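Local coordinates for metallophosphoesterase TT1561-like domain-containing protein (Aquifex aeolicus, PDB 2YVT), which is of unknown function but has the calcineurin-like metallophosphoesterase fold, with several of the usual metal-binding positions replaced, at residues I35-E49 with L88-P102. Residues are numbered along the deposited sequence; the frame is centred on the assembly and turned at random.
Sequences ILVVVGNILKNEALE and LGVKTFVVPGKNDAP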
loop_
_atom_site.group_PDB
_atom_site.type_symbol
_atom_site.label_atom_id
_atom_site.label_comp_id
_atom_site.label_asym_id
_atom_site.label_seq_id
_atom_site.Cartn_x
_atom_site.Cartn_y
_atom_site.Cartn_z
ATOM N N ILE A 35 13.042 -6.657 4.717
ATOM C CA ILE A 35 12.229 -5.464 4.468
ATOM C C ILE A 35 10.846 -5.581 5.089
ATOM O O ILE A 35 10.305 -6.679 5.217
ATOM C CB ILE A 35 12.109 -5.084 2.970
ATOM C CG1 ILE A 35 11.488 -6.205 2.141
ATOM C CG2 ILE A 35 13.460 -4.640 2.398
ATOM C CD1 ILE A 35 11.087 -5.746 0.723
ATOM N N LEU A 36 10.325 -4.432 5.511
ATOM C CA LEU A 36 8.957 -4.292 5.970
ATOM C C LEU A 36 8.193 -3.514 4.910
ATOM O O LEU A 36 8.650 -2.460 4.453
ATOM C CB LEU A 36 8.921 -3.536 7.305
ATOM C CG LEU A 36 7.557 -3.100 7.845
ATOM C CD1 LEU A 36 6.664 -4.301 8.180
ATOM C CD2 LEU A 36 7.760 -2.225 9.067
ATOM N N VAL A 37 7.046 -4.044 4.501
ATOM C CA VAL A 37 6.175 -3.346 3.559
ATOM C C VAL A 37 4.889 -2.976 4.275
ATOM O O VAL A 37 4.212 -3.842 4.829
ATOM C CB VAL A 37 5.864 -4.214 2.309
ATOM C CG1 VAL A 37 4.774 -3.570 1.454
ATOM C CG2 VAL A 37 7.124 -4.414 1.481
ATOM N N VAL A 38 4.565 -1.685 4.280
ATOM C CA VAL A 38 3.297 -1.221 4.856
ATOM C C VAL A 38 2.458 -0.659 3.722
ATOM O O VAL A 38 2.807 0.373 3.139
ATOM C CB VAL A 38 3.485 -0.130 5.941
ATOM C CG1 VAL A 38 2.146 0.228 6.554
ATOM C CG2 VAL A 38 4.452 -0.610 7.038
ATOM N N VAL A 39 1.374 -1.362 3.389
ATOM C CA VAL A 39 0.419 -0.865 2.404
ATOM C C VAL A 39 -0.680 -0.134 3.167
ATOM O O VAL A 39 -1.072 -0.561 4.262
ATOM C CB VAL A 39 -0.202 -2.016 1.566
ATOM C CG1 VAL A 39 -1.096 -1.451 0.448
ATOM C CG2 VAL A 39 0.887 -2.912 0.979
ATOM N N GLY A 40 -1.164 0.973 2.610
ATOM C CA GLY A 40 -2.262 1.697 3.227
ATOM C C GLY A 40 -3.531 0.848 3.303
ATOM O O GLY A 40 -3.564 -0.280 2.810
ATOM N N ASN A 41 -4.591 1.374 3.907
ATOM C CA ASN A 41 -4.641 2.712 4.464
ATOM C C ASN A 41 -3.846 2.896 5.738
ATOM O O ASN A 41 -3.924 2.072 6.656
ATOM C CB ASN A 41 -6.096 3.056 4.744
ATOM C CG ASN A 41 -6.930 2.976 3.495
ATOM O OD1 ASN A 41 -7.817 2.097 3.335
ATOM N ND2 ASN A 41 -6.618 3.845 2.566
ATOM N N ILE A 42 -3.089 3.988 5.781
ATOM C CA ILE A 42 -2.410 4.408 7.006
ATOM C C ILE A 42 -3.410 5.113 7.920
ATOM O O ILE A 42 -3.513 4.796 9.107
ATOM C CB ILE A 42 -1.207 5.324 6.712
ATOM C CG1 ILE A 42 -0.157 4.555 5.906
ATOM C CG2 ILE A 42 -0.609 5.860 8.020
ATOM C CD1 ILE A 42 0.750 5.411 5.071
ATOM N N LEU A 43 -4.149 6.055 7.341
ATOM C CA LEU A 43 -5.162 6.836 8.061
ATOM C C LEU A 43 -6.563 6.257 7.945
ATOM O O LEU A 43 -6.864 5.491 7.029
ATOM C CB LEU A 43 -5.211 8.254 7.496
ATOM C CG LEU A 43 -3.923 9.069 7.558
ATOM C CD1 LEU A 43 -4.151 10.434 6.926
ATOM C CD2 LEU A 43 -3.426 9.201 9.001
ATOM N N LYS A 44 -7.416 6.641 8.890
ATOM C CA LYS A 44 -8.849 6.437 8.748
ATOM C C LYS A 44 -9.410 7.542 7.843
ATOM O O LYS A 44 -9.917 7.256 6.758
ATOM C CB LYS A 44 -9.533 6.440 10.108
ATOM C CG LYS A 44 -9.085 5.336 11.046
ATOM C CD LYS A 44 -10.187 5.076 12.067
ATOM C CE LYS A 44 -9.682 5.153 13.477
ATOM N NZ LYS A 44 -10.841 5.082 14.419
ATOM N N ASN A 45 -9.305 8.797 8.298
ATOM C CA ASN A 45 -9.591 9.981 7.478
ATOM C C ASN A 45 -11.005 9.963 6.901
ATOM O O ASN A 45 -11.224 10.285 5.728
ATOM C CB ASN A 45 -8.541 10.098 6.356
ATOM C CG ASN A 45 -8.185 11.541 6.006
ATOM O OD1 ASN A 45 -8.637 12.499 6.644
ATOM N ND2 ASN A 45 -7.337 11.694 4.989
ATOM N N GLU A 46 -11.970 9.587 7.741
ATOM C CA GLU A 46 -13.336 9.329 7.288
ATOM C C GLU A 46 -14.064 10.577 6.799
ATOM O O GLU A 46 -14.817 10.517 5.823
ATOM C CB GLU A 46 -14.134 8.666 8.411
ATOM C CG GLU A 46 -13.646 7.272 8.764
ATOM C CD GLU A 46 -14.487 6.608 9.841
ATOM O OE1 GLU A 46 -15.735 6.733 9.792
ATOM O OE2 GLU A 46 -13.894 5.957 10.736
ATOM N N ALA A 47 -13.836 11.700 7.475
ATOM C CA ALA A 47 -14.539 12.937 7.155
ATOM C C ALA A 47 -14.224 13.404 5.740
ATOM O O ALA A 47 -15.116 13.822 5.000
ATOM C CB ALA A 47 -14.207 14.016 8.162
ATOM N N LEU A 48 -12.955 13.319 5.347
ATOM C CA LEU A 48 -12.595 13.761 4.003
ATOM C C LEU A 48 -13.276 12.900 2.948
ATOM O O LEU A 48 -13.800 13.415 1.959
ATOM C CB LEU A 48 -11.073 13.759 3.800
ATOM C CG LEU A 48 -10.346 15.081 4.061
ATOM C CD1 LEU A 48 -10.473 15.485 5.520
ATOM C CD2 LEU A 48 -8.879 14.956 3.667
ATOM N N GLU A 49 -13.258 11.582 3.155
ATOM C CA GLU A 49 -13.837 10.673 2.182
ATOM C C GLU A 49 -15.337 10.900 2.065
ATOM O O GLU A 49 -15.866 10.953 0.957
ATOM C CB GLU A 49 -13.558 9.216 2.540
ATOM C CG GLU A 49 -14.157 8.255 1.543
ATOM C CD GLU A 49 -13.632 6.851 1.696
ATOM O OE1 GLU A 49 -13.360 6.418 2.841
ATOM O OE2 GLU A 49 -13.499 6.180 0.655
ATOM N N LEU A 88 10.932 0.937 14.359
ATOM C CA LEU A 88 11.046 -0.518 14.231
ATOM C C LEU A 88 12.398 -0.912 13.630
ATOM O O LEU A 88 12.849 -2.053 13.786
ATOM C CB LEU A 88 9.897 -1.094 13.396
ATOM C CG LEU A 88 8.501 -0.905 13.994
ATOM C CD1 LEU A 88 7.457 -1.387 12.995
ATOM C CD2 LEU A 88 8.395 -1.662 15.317
ATOM N N GLY A 89 13.012 0.034 12.917
ATOM C CA GLY A 89 14.415 -0.072 12.494
ATOM C C GLY A 89 14.720 -0.919 11.274
ATOM O O GLY A 89 15.888 -1.173 10.982
ATOM N N VAL A 90 13.682 -1.366 10.567
ATOM C CA VAL A 90 13.826 -2.204 9.371
ATOM C C VAL A 90 13.789 -1.334 8.109
ATOM O O VAL A 90 13.135 -0.292 8.097
ATOM C CB VAL A 90 12.651 -3.236 9.296
ATOM C CG1 VAL A 90 12.923 -4.325 8.258
ATOM C CG2 VAL A 90 12.378 -3.853 10.665
ATOM N N LYS A 91 14.500 -1.740 7.052
ATOM C CA LYS A 91 14.280 -1.124 5.738
ATOM C C LYS A 91 12.802 -1.279 5.400
ATOM O O LYS A 91 12.274 -2.386 5.426
ATOM C CB LYS A 91 15.141 -1.785 4.656
ATOM C CG LYS A 91 14.904 -1.220 3.249
ATOM C CD LYS A 91 15.445 0.201 3.110
ATOM C CE LYS A 91 14.918 0.886 1.853
ATOM N NZ LYS A 91 13.653 1.655 2.132
ATOM N N THR A 92 12.139 -0.170 5.093
ATOM C CA THR A 92 10.680 -0.158 5.001
ATOM C C THR A 92 10.218 0.560 3.748
ATOM O O THR A 92 10.724 1.647 3.433
ATOM C CB THR A 92 10.066 0.543 6.239
ATOM O OG1 THR A 92 10.504 -0.122 7.430
ATOM C CG2 THR A 92 8.540 0.518 6.200
ATOM N N PHE A 93 9.267 -0.048 3.040
ATOM C CA PHE A 93 8.583 0.611 1.938
ATOM C C PHE A 93 7.138 0.840 2.342
ATOM O O PHE A 93 6.488 -0.059 2.874
ATOM C CB PHE A 93 8.631 -0.238 0.666
ATOM C CG PHE A 93 10.010 -0.417 0.114
ATOM C CD1 PHE A 93 10.721 0.674 -0.375
ATOM C CD2 PHE A 93 10.601 -1.672 0.094
ATOM C CE1 PHE A 93 12.003 0.517 -0.896
ATOM C CE2 PHE A 93 11.886 -1.847 -0.417
ATOM C CZ PHE A 93 12.589 -0.748 -0.914
ATOM N N VAL A 94 6.655 2.050 2.092
ATOM C CA VAL A 94 5.296 2.453 2.441
ATOM C C VAL A 94 4.583 2.893 1.167
ATOM O O VAL A 94 5.127 3.674 0.395
ATOM C CB VAL A 94 5.308 3.623 3.454
ATOM C CG1 VAL A 94 3.887 4.100 3.758
ATOM C CG2 VAL A 94 6.030 3.215 4.747
ATOM N N VAL A 95 3.360 2.399 0.964
ATOM C CA VAL A 95 2.552 2.751 -0.211
ATOM C C VAL A 95 1.186 3.248 0.288
ATOM O O VAL A 95 0.521 2.538 1.030
ATOM C CB VAL A 95 2.395 1.543 -1.164
ATOM C CG1 VAL A 95 1.472 1.889 -2.325
ATOM C CG2 VAL A 95 3.767 1.093 -1.666
ATOM N N PRO A 96 0.792 4.483 -0.080
ATOM C CA PRO A 96 -0.411 5.062 0.515
ATOM C C PRO A 96 -1.705 4.427 0.025
ATOM O O PRO A 96 -1.780 3.931 -1.115
ATOM C CB PRO A 96 -0.338 6.536 0.077
ATOM C CG PRO A 96 0.391 6.493 -1.226
ATOM C CD PRO A 96 1.425 5.409 -1.044
ATOM N N GLY A 97 -2.719 4.447 0.890
ATOM C CA GLY A 97 -4.041 3.972 0.521
ATOM C C GLY A 97 -4.986 5.077 0.067
ATOM O O GLY A 97 -4.605 6.259 -0.042
ATOM N N LYS A 98 -6.223 4.685 -0.225
ATOM C CA LYS A 98 -7.269 5.621 -0.629
ATOM C C LYS A 98 -7.451 6.772 0.366
ATOM O O LYS A 98 -7.764 7.890 -0.029
ATOM C CB LYS A 98 -8.569 4.845 -0.809
ATOM C CG LYS A 98 -9.804 5.642 -1.123
ATOM C CD LYS A 98 -11.029 4.715 -1.217
ATOM C CE LYS A 98 -11.144 3.735 -0.024
ATOM N NZ LYS A 98 -10.551 2.360 -0.208
ATOM N N ASN A 99 -7.254 6.506 1.654
ATOM C CA ASN A 99 -7.530 7.529 2.668
ATOM C C ASN A 99 -6.305 8.325 3.102
ATOM O O ASN A 99 -6.367 9.128 4.040
ATOM C CB ASN A 99 -8.216 6.898 3.874
ATOM C CG ASN A 99 -9.556 6.313 3.517
ATOM O OD1 ASN A 99 -9.741 5.095 3.554
ATOM N ND2 ASN A 99 -10.484 7.168 3.117
ATOM N N ASP A 100 -5.194 8.113 2.405
ATOM C CA ASP A 100 -3.942 8.762 2.772
ATOM C C ASP A 100 -3.754 10.006 1.920
ATOM O O ASP A 100 -2.881 10.093 1.051
ATOM C CB ASP A 100 -2.803 7.754 2.688
ATOM C CG ASP A 100 -2.979 6.639 3.697
ATOM O OD1 ASP A 100 -3.496 6.941 4.792
ATOM O OD2 ASP A 100 -2.638 5.474 3.400
ATOM N N ALA A 101 -4.634 10.957 2.199
ATOM C CA ALA A 101 -4.822 12.147 1.401
ATOM C C ALA A 101 -5.044 13.339 2.336
ATOM O O ALA A 101 -5.471 13.155 3.476
ATOM C CB ALA A 101 -6.037 11.957 0.500
ATOM N N PRO A 102 -4.759 14.565 1.859
ATOM C CA PRO A 102 -4.229 14.913 0.535
ATOM C C PRO A 102 -2.837 14.340 0.255
ATOM O O PRO A 102 -1.981 14.283 1.153
ATOM C CB PRO A 102 -4.180 16.448 0.569
ATOM C CG PRO A 102 -5.183 16.834 1.634
ATOM C CD PRO A 102 -5.034 15.764 2.670
HETATM O O HOH W 1 -8.927 3.861 6.183
HETATM O O HOH W 2 -9.965 10.092 3.007
HETATM O O HOH W 3 -12.613 3.840 2.912
#
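D100 reaches across to the backbone of I42 and L43 where two parallel strands of the calcineurin-like metallophosphoesterase sheet, 35-39 and 91-95, run out into loops. Its carboxylate is used as a fork: OD2 accepts I42 N at 2.8 Å and OD1 accepts L43 N at 2.8 Å, each through the syn lone pair. G97 N, within the same turn, meets OD2 on the anti side at 2.7 Å, so one oxygen takes two donors and the carboxylate is held against rotation. An asparagine in place of D100 would probably leave one of the I42 and L43 amides without an acceptor and weaken the tie between the loops. Farther along, N45 ND2 lies 2.9 Å from N99 O, which sits nearly in its amide plane. Behind the loops, L36 N to K91 O and V38 N to F93 O alternate with return bonds, and G40 N to V95 O ends the series. I42 CD1 packs on V94 CG1 at 3.6 Å, on the side of the sheet where helix 65-86 brings F81 against I42. With CG anti to its own N (chi1 180°), E49 extends to N99, whose ND2 meets OE1 at 3.0 Å from above the carboxylate plane.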